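Side-chain contacts in 2-oxo-1,2-dihydroquinoline 8-monooxygenase, oxygenase component (Pseudomonas putida, PDB 1Z02), which hydroxylates 2-oxoquinoline at carbon 8 as a monooxygenase component, carrying a Rieske [2Fe-2S] cluster and a mononuclear iron: residues 75-80 with 146-151; 46-51 with 68-73. One frame throughout, in Å; residues are numbered along the deposited sequence.

Contact 1: 75-80 with 146-151; sequences GKVFAL and GMIFVF
No ring or other flat group mediates the meeting of V77 and A79 with I148 and V150: every touching atom is a methyl carbon. The aromatic residues of the two strands point the other way. F149 turns to W44 and L165, and the ring of F151 meets those of W44 and F157 at intermediate angles, about 55° and 50°, on the far side of its strand.

The CA atoms of V77 and I148 are 8.2 Å apart and those of A79 and V150 7.5 Å, too far for neighbours in one sheet. The pairs therefore join two facing sheets of the Rieske-type beta sandwich, whose strands 76-81 and 147-152 run here in the same general direction.

V77 and I148 reach toward each other tip to tip. The extended outer end of I148, with CD1 anti to CA (chi2 -180°), carries that methyl across the interface to V77 CG2, 3.9 Å away. V77 CG1 lies alongside the other branch, 4.3 Å from I148 CG2. One step along, A79 offers only its CB, and V150 answers with CG1; A79 CB and V150 CG1 are 4.2 Å apart. V141, touched by both A79 and I148, closes the layer from the adjoining strand 141-144.

All four residues are buried, and the segments share 132 Å² of surface with no hydrogen bond between them. Between these two segments, cohesion thus rests on dispersion and the exclusion of water; polar ties between the sheets, such as the R72–E143 salt bridge, lie outside them.

Contact 2: 46-51 with 68-73; sequences PALFTH and IVLRRV
L70 swings CG to lie beside its own backbone N (chi1 -58°), which sends its two methyls toward A47 and L48, while R72 starts out extended and then bends at chi3 (-61°), turning its guanidinium back to T50. A classic beta bulge on strand 43-49 explains the first meeting: A47 and L48 both pair with I148, and both point at the facing strand 66-73 of the Rieske-type beta sandwich.

L70 consequently sits against two consecutive residues. Its CD2 touches A47 CB at 4.1 Å, and its CD1 lies 4.4 Å from L48 CD1, a looser approach.

Beyond the bulge the chain enters a 3-10 turn at T50, whose side chain crosses that of R72 on strand 66-73 obliquely, and the contact changes from apolar to mixed. E143 ties the two together from outside, its OE1 accepting a hydrogen bond from T50 OG1 and forming a salt bridge with R72 NH1. Bonds from R72 NE to L53 O and from R72 NH2 to G75 O use the remaining nitrogens, so the buried guanidinium is gripped at all three and its rotation is fixed.

Against this anchored group T50 sets its methyl, with CG2 3.5 Å from R72 NH1.

Overall arrangement
The centres of contacts 1 and 2 lie about 5 Å apart in one interface of the Rieske domain. Contact 2 closes along the chain before contact 1 opens, yet each joins the same two antiparallel sheets: strands 66-73 and 76-81 are neighbours in one, 43-49 and 147-152 in the other. Backbone bonds link the contacts within the second sheet, with I148 O 2.7 Å from A47 N, while V77 packs on L70 and R72 in the first. The cluster-binding residues, C84 to F110, fall in sequence between strands 76-81 and 147-152. Both contacts are therefore part of the sandwich from which the cluster-bearing region extends, away from either metal centre.

Contact 1: 75-80 with 146-151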
loop_
_atom_site.group_PDB
_atom_site.type_symbol
_atom_site.label_atom_id
_atom_site.label_comp_id
_atom_site.label_asym_id
_atom_site.label_seq_id
_atom_site.Cartn_x
_atom_site.Cartn_y
_atom_site.Cartn_z
ATOM N N GLY A 75 -37.873 -15.480 5.160
ATOM C CA GLY A 75 -37.127 -16.659 5.548
ATOM C C GLY A 75 -36.160 -17.189 4.512
ATOM O O GLY A 75 -35.249 -17.944 4.853
ATOM N N LYS A 76 -36.337 -16.800 3.254
ATOM C CA LYS A 76 -35.450 -17.280 2.202
ATOM C C LYS A 76 -34.335 -16.289 1.843
ATOM O O LYS A 76 -34.571 -15.086 1.722
ATOM C CB LYS A 76 -36.264 -17.624 0.953
ATOM C CG LYS A 76 -35.462 -18.337 -0.114
ATOM C CD LYS A 76 -36.314 -18.678 -1.323
ATOM C CE LYS A 76 -35.485 -19.374 -2.404
ATOM N NZ LYS A 76 -36.285 -19.661 -3.631
ATOM N N VAL A 77 -33.123 -16.810 1.670
ATOM C CA VAL A 77 -31.963 -15.985 1.323
ATOM C C VAL A 77 -31.674 -15.990 -0.175
ATOM O O VAL A 77 -31.681 -17.044 -0.817
ATOM C CB VAL A 77 -30.684 -16.479 2.045
ATOM C CG1 VAL A 77 -29.497 -15.615 1.665
ATOM C CG2 VAL A 77 -30.888 -16.442 3.538
ATOM N N PHE A 78 -31.410 -14.809 -0.724
ATOM C CA PHE A 78 -31.094 -14.668 -2.144
ATOM C C PHE A 78 -29.713 -14.053 -2.288
ATOM O O PHE A 78 -29.279 -13.280 -1.435
ATOM C CB PHE A 78 -32.123 -13.777 -2.852
ATOM C CG PHE A 78 -33.510 -14.351 -2.863
ATOM C CD1 PHE A 78 -34.341 -14.221 -1.756
ATOM C CD2 PHE A 78 -33.969 -15.063 -3.966
ATOM C CE1 PHE A 78 -35.609 -14.795 -1.746
ATOM C CE2 PHE A 78 -35.236 -15.644 -3.966
ATOM C CZ PHE A 78 -36.056 -15.509 -2.852
ATOM N N ALA A 79 -29.021 -14.391 -3.369
ATOM C CA ALA A 79 -27.688 -13.843 -3.604
ATOM C C ALA A 79 -27.582 -13.328 -5.038
ATOM O O ALA A 79 -28.014 -14.005 -5.969
ATOM C CB ALA A 79 -26.639 -14.912 -3.344
ATOM N N LEU A 80 -27.023 -12.126 -5.196
ATOM C CA LEU A 80 -26.823 -11.483 -6.496
ATOM C C LEU A 80 -25.418 -10.884 -6.498
ATOM O O LEU A 80 -24.745 -10.850 -5.459
ATOM C CB LEU A 80 -27.838 -10.352 -6.725
ATOM C CG LEU A 80 -29.326 -10.653 -6.894
ATOM C CD1 LEU A 80 -29.898 -11.161 -5.587
ATOM C CD2 LEU A 80 -30.058 -9.379 -7.326
ATOM N N GLY A 146 -27.860 -23.737 10.023
ATOM C CA GLY A 146 -27.043 -22.606 10.434
ATOM C C GLY A 146 -25.990 -22.127 9.450
ATOM O O GLY A 146 -25.278 -21.156 9.734
ATOM N N MET A 147 -25.897 -22.789 8.297
ATOM C CA MET A 147 -24.917 -22.443 7.265
ATOM C C MET A 147 -25.580 -21.984 5.974
ATOM O O MET A 147 -26.506 -22.627 5.482
ATOM C CB MET A 147 -24.047 -23.656 6.923
ATOM C CG MET A 147 -23.139 -24.169 8.014
ATOM S SD MET A 147 -21.758 -23.093 8.308
ATOM C CE MET A 147 -20.690 -23.468 6.885
ATOM N N ILE A 148 -25.088 -20.882 5.419
ATOM C CA ILE A 148 -25.607 -20.358 4.161
ATOM C C ILE A 148 -24.544 -20.559 3.079
ATOM O O ILE A 148 -23.531 -19.852 3.064
ATOM C CB ILE A 148 -25.928 -18.843 4.244
ATOM C CG1 ILE A 148 -27.075 -18.599 5.230
ATOM C CG2 ILE A 148 -26.327 -18.317 2.860
ATOM C CD1 ILE A 148 -27.467 -17.146 5.371
ATOM N N PHE A 149 -24.761 -21.524 2.188
ATOM C CA PHE A 149 -23.812 -21.783 1.104
ATOM C C PHE A 149 -24.268 -21.092 -0.175
ATOM O O PHE A 149 -25.465 -20.994 -0.450
ATOM C CB PHE A 149 -23.667 -23.287 0.825
ATOM C CG PHE A 149 -23.103 -24.073 1.976
ATOM C CD1 PHE A 149 -23.937 -24.573 2.978
ATOM C CD2 PHE A 149 -21.735 -24.313 2.062
ATOM C CE1 PHE A 149 -23.407 -25.303 4.051
ATOM C CE2 PHE A 149 -21.197 -25.033 3.118
ATOM C CZ PHE A 149 -22.036 -25.533 4.120
ATOM N N VAL A 150 -23.308 -20.598 -0.948
ATOM C CA VAL A 150 -23.613 -19.923 -2.201
ATOM C C VAL A 150 -22.791 -20.565 -3.300
ATOM O O VAL A 150 -21.636 -20.934 -3.081
ATOM C CB VAL A 150 -23.267 -18.409 -2.140
ATOM C CG1 VAL A 150 -23.565 -17.750 -3.467
ATOM C CG2 VAL A 150 -24.070 -17.733 -1.051
ATOM N N PHE A 151 -23.396 -20.724 -4.470
ATOM C CA PHE A 151 -22.702 -21.310 -5.610
ATOM C C PHE A 151 -22.113 -20.146 -6.407
ATOM O O PHE A 151 -22.817 -19.505 -7.203
ATOM C CB PHE A 151 -23.678 -22.096 -6.492
ATOM C CG PHE A 151 -23.013 -22.857 -7.603
ATOM C CD1 PHE A 151 -22.229 -23.972 -7.328
ATOM C CD2 PHE A 151 -23.141 -22.440 -8.924
ATOM C CE1 PHE A 151 -21.580 -24.661 -8.352
ATOM C CE2 PHE A 151 -22.493 -23.125 -9.959
ATOM C CZ PHE A 151 -21.710 -24.236 -9.668
#

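Contact 2: 46-51 with 68-73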
loop_
_atom_site.group_PDB
_atom_site.type_symbol
_atom_site.label_atom_id
_atom_site.label_comp_id
_atom_site.label_asym_id
_atom_site.label_seq_id
_atom_site.Cartn_x
_atom_site.Cartn_y
_atom_site.Cartn_z
ATOM N N PRO A 46 -19.137 -21.571 1.618
ATOM C CA PRO A 46 -19.946 -21.068 2.728
ATOM C C PRO A 46 -19.857 -19.538 2.621
ATOM O O PRO A 46 -18.771 -18.986 2.406
ATOM C CB PRO A 46 -19.227 -21.633 3.953
ATOM C CG PRO A 46 -17.796 -21.664 3.520
ATOM C CD PRO A 46 -17.898 -22.206 2.114
ATOM N N ALA A 47 -20.991 -18.856 2.725
ATOM C CA ALA A 47 -21.001 -17.400 2.619
ATOM C C ALA A 47 -21.117 -16.708 3.971
ATOM O O ALA A 47 -20.357 -15.781 4.283
ATOM C CB ALA A 47 -22.152 -16.948 1.706
ATOM N N LEU A 48 -22.083 -17.149 4.769
ATOM C CA LEU A 48 -22.322 -16.552 6.079
ATOM C C LEU A 48 -23.035 -17.550 6.968
ATOM O O LEU A 48 -23.646 -18.491 6.473
ATOM C CB LEU A 48 -23.225 -15.316 5.940
ATOM C CG LEU A 48 -22.742 -14.077 5.183
ATOM C CD1 LEU A 48 -23.920 -13.168 4.892
ATOM C CD2 LEU A 48 -21.690 -13.357 6.001
ATOM N N PHE A 49 -22.936 -17.355 8.277
ATOM C CA PHE A 49 -23.654 -18.206 9.210
ATOM C C PHE A 49 -25.067 -17.639 9.172
ATOM O O PHE A 49 -25.262 -16.455 8.893
ATOM C CB PHE A 49 -23.102 -18.072 10.632
ATOM C CG PHE A 49 -21.834 -18.842 10.874
ATOM C CD1 PHE A 49 -20.648 -18.173 11.170
ATOM C CD2 PHE A 49 -21.827 -20.238 10.824
ATOM C CE1 PHE A 49 -19.464 -18.881 11.413
ATOM C CE2 PHE A 49 -20.648 -20.959 11.064
ATOM C CZ PHE A 49 -19.464 -20.275 11.361
ATOM N N THR A 50 -26.056 -18.474 9.445
ATOM C CA THR A 50 -27.432 -18.022 9.439
ATOM C C THR A 50 -27.630 -16.808 10.347
ATOM O O THR A 50 -28.360 -15.878 9.997
ATOM C CB THR A 50 -28.366 -19.175 9.874
ATOM O OG1 THR A 50 -28.375 -20.188 8.855
ATOM C CG2 THR A 50 -29.780 -18.678 10.105
ATOM N N HIS A 51 -26.966 -16.805 11.499
ATOM C CA HIS A 51 -27.111 -15.696 12.435
ATOM C C HIS A 51 -26.542 -14.381 11.906
ATOM O O HIS A 51 -26.777 -13.318 12.481
ATOM C CB HIS A 51 -26.496 -16.054 13.799
ATOM C CG HIS A 51 -25.017 -16.277 13.773
ATOM N ND1 HIS A 51 -24.108 -15.249 13.619
ATOM C CD2 HIS A 51 -24.284 -17.405 13.927
ATOM C CE1 HIS A 51 -22.882 -15.736 13.683
ATOM N NE2 HIS A 51 -22.961 -17.043 13.870
ATOM N N ILE A 68 -20.538 -10.276 -3.952
ATOM C CA ILE A 68 -21.871 -10.852 -3.791
ATOM C C ILE A 68 -22.650 -10.191 -2.656
ATOM O O ILE A 68 -22.103 -9.922 -1.592
ATOM C CB ILE A 68 -21.755 -12.363 -3.474
ATOM C CG1 ILE A 68 -21.036 -13.082 -4.620
ATOM C CG2 ILE A 68 -23.136 -12.965 -3.263
ATOM C CD1 ILE A 68 -20.649 -14.542 -4.328
ATOM N N VAL A 69 -23.933 -9.939 -2.887
ATOM C CA VAL A 69 -24.784 -9.342 -1.875
ATOM C C VAL A 69 -25.923 -10.317 -1.578
ATOM O O VAL A 69 -26.504 -10.913 -2.494
ATOM C CB VAL A 69 -25.347 -7.982 -2.352
ATOM C CG1 VAL A 69 -26.120 -8.166 -3.651
ATOM C CG2 VAL A 69 -26.229 -7.367 -1.267
ATOM N N LEU A 70 -26.217 -10.502 -0.294
ATOM C CA LEU A 70 -27.278 -11.422 0.115
ATOM C C LEU A 70 -28.355 -10.716 0.926
ATOM O O LEU A 70 -28.084 -9.754 1.651
ATOM C CB LEU A 70 -26.715 -12.578 0.957
ATOM C CG LEU A 70 -25.621 -13.494 0.399
ATOM C CD1 LEU A 70 -24.264 -12.845 0.560
ATOM C CD2 LEU A 70 -25.662 -14.809 1.135
ATOM N N ARG A 71 -29.582 -11.201 0.787
ATOM C CA ARG A 71 -30.714 -10.653 1.522
ATOM C C ARG A 71 -31.687 -11.763 1.872
ATOM O O ARG A 71 -31.934 -12.653 1.058
ATOM C CB ARG A 71 -31.458 -9.591 0.702
ATOM C CG ARG A 71 -32.648 -8.994 1.464
ATOM C CD ARG A 71 -33.575 -8.182 0.583
ATOM N NE ARG A 71 -34.688 -7.640 1.363
ATOM C CZ ARG A 71 -35.825 -7.182 0.840
ATOM N NH1 ARG A 71 -36.776 -6.707 1.633
ATOM N NH2 ARG A 71 -36.024 -7.210 -0.471
ATOM N N ARG A 72 -32.227 -11.728 3.086
ATOM C CA ARG A 72 -33.196 -12.743 3.487
ATOM C C ARG A 72 -34.585 -12.126 3.446
ATOM O O ARG A 72 -34.829 -11.100 4.077
ATOM C CB ARG A 72 -32.922 -13.256 4.900
ATOM C CG ARG A 72 -33.903 -14.352 5.338
ATOM C CD ARG A 72 -33.783 -14.672 6.827
ATOM N NE ARG A 72 -32.459 -15.174 7.209
ATOM C CZ ARG A 72 -32.008 -16.395 6.933
ATOM N NH1 ARG A 72 -30.793 -16.756 7.316
ATOM N NH2 ARG A 72 -32.772 -17.264 6.282
ATOM N N VAL A 73 -35.485 -12.738 2.684
ATOM C CA VAL A 73 -36.850 -12.247 2.585
ATOM C C VAL A 73 -37.820 -13.403 2.787
ATOM O O VAL A 73 -37.760 -14.403 2.072
ATOM C CB VAL A 73 -37.123 -11.606 1.221
ATOM C CG1 VAL A 73 -38.532 -11.027 1.204
ATOM C CG2 VAL A 73 -36.130 -10.508 0.964
#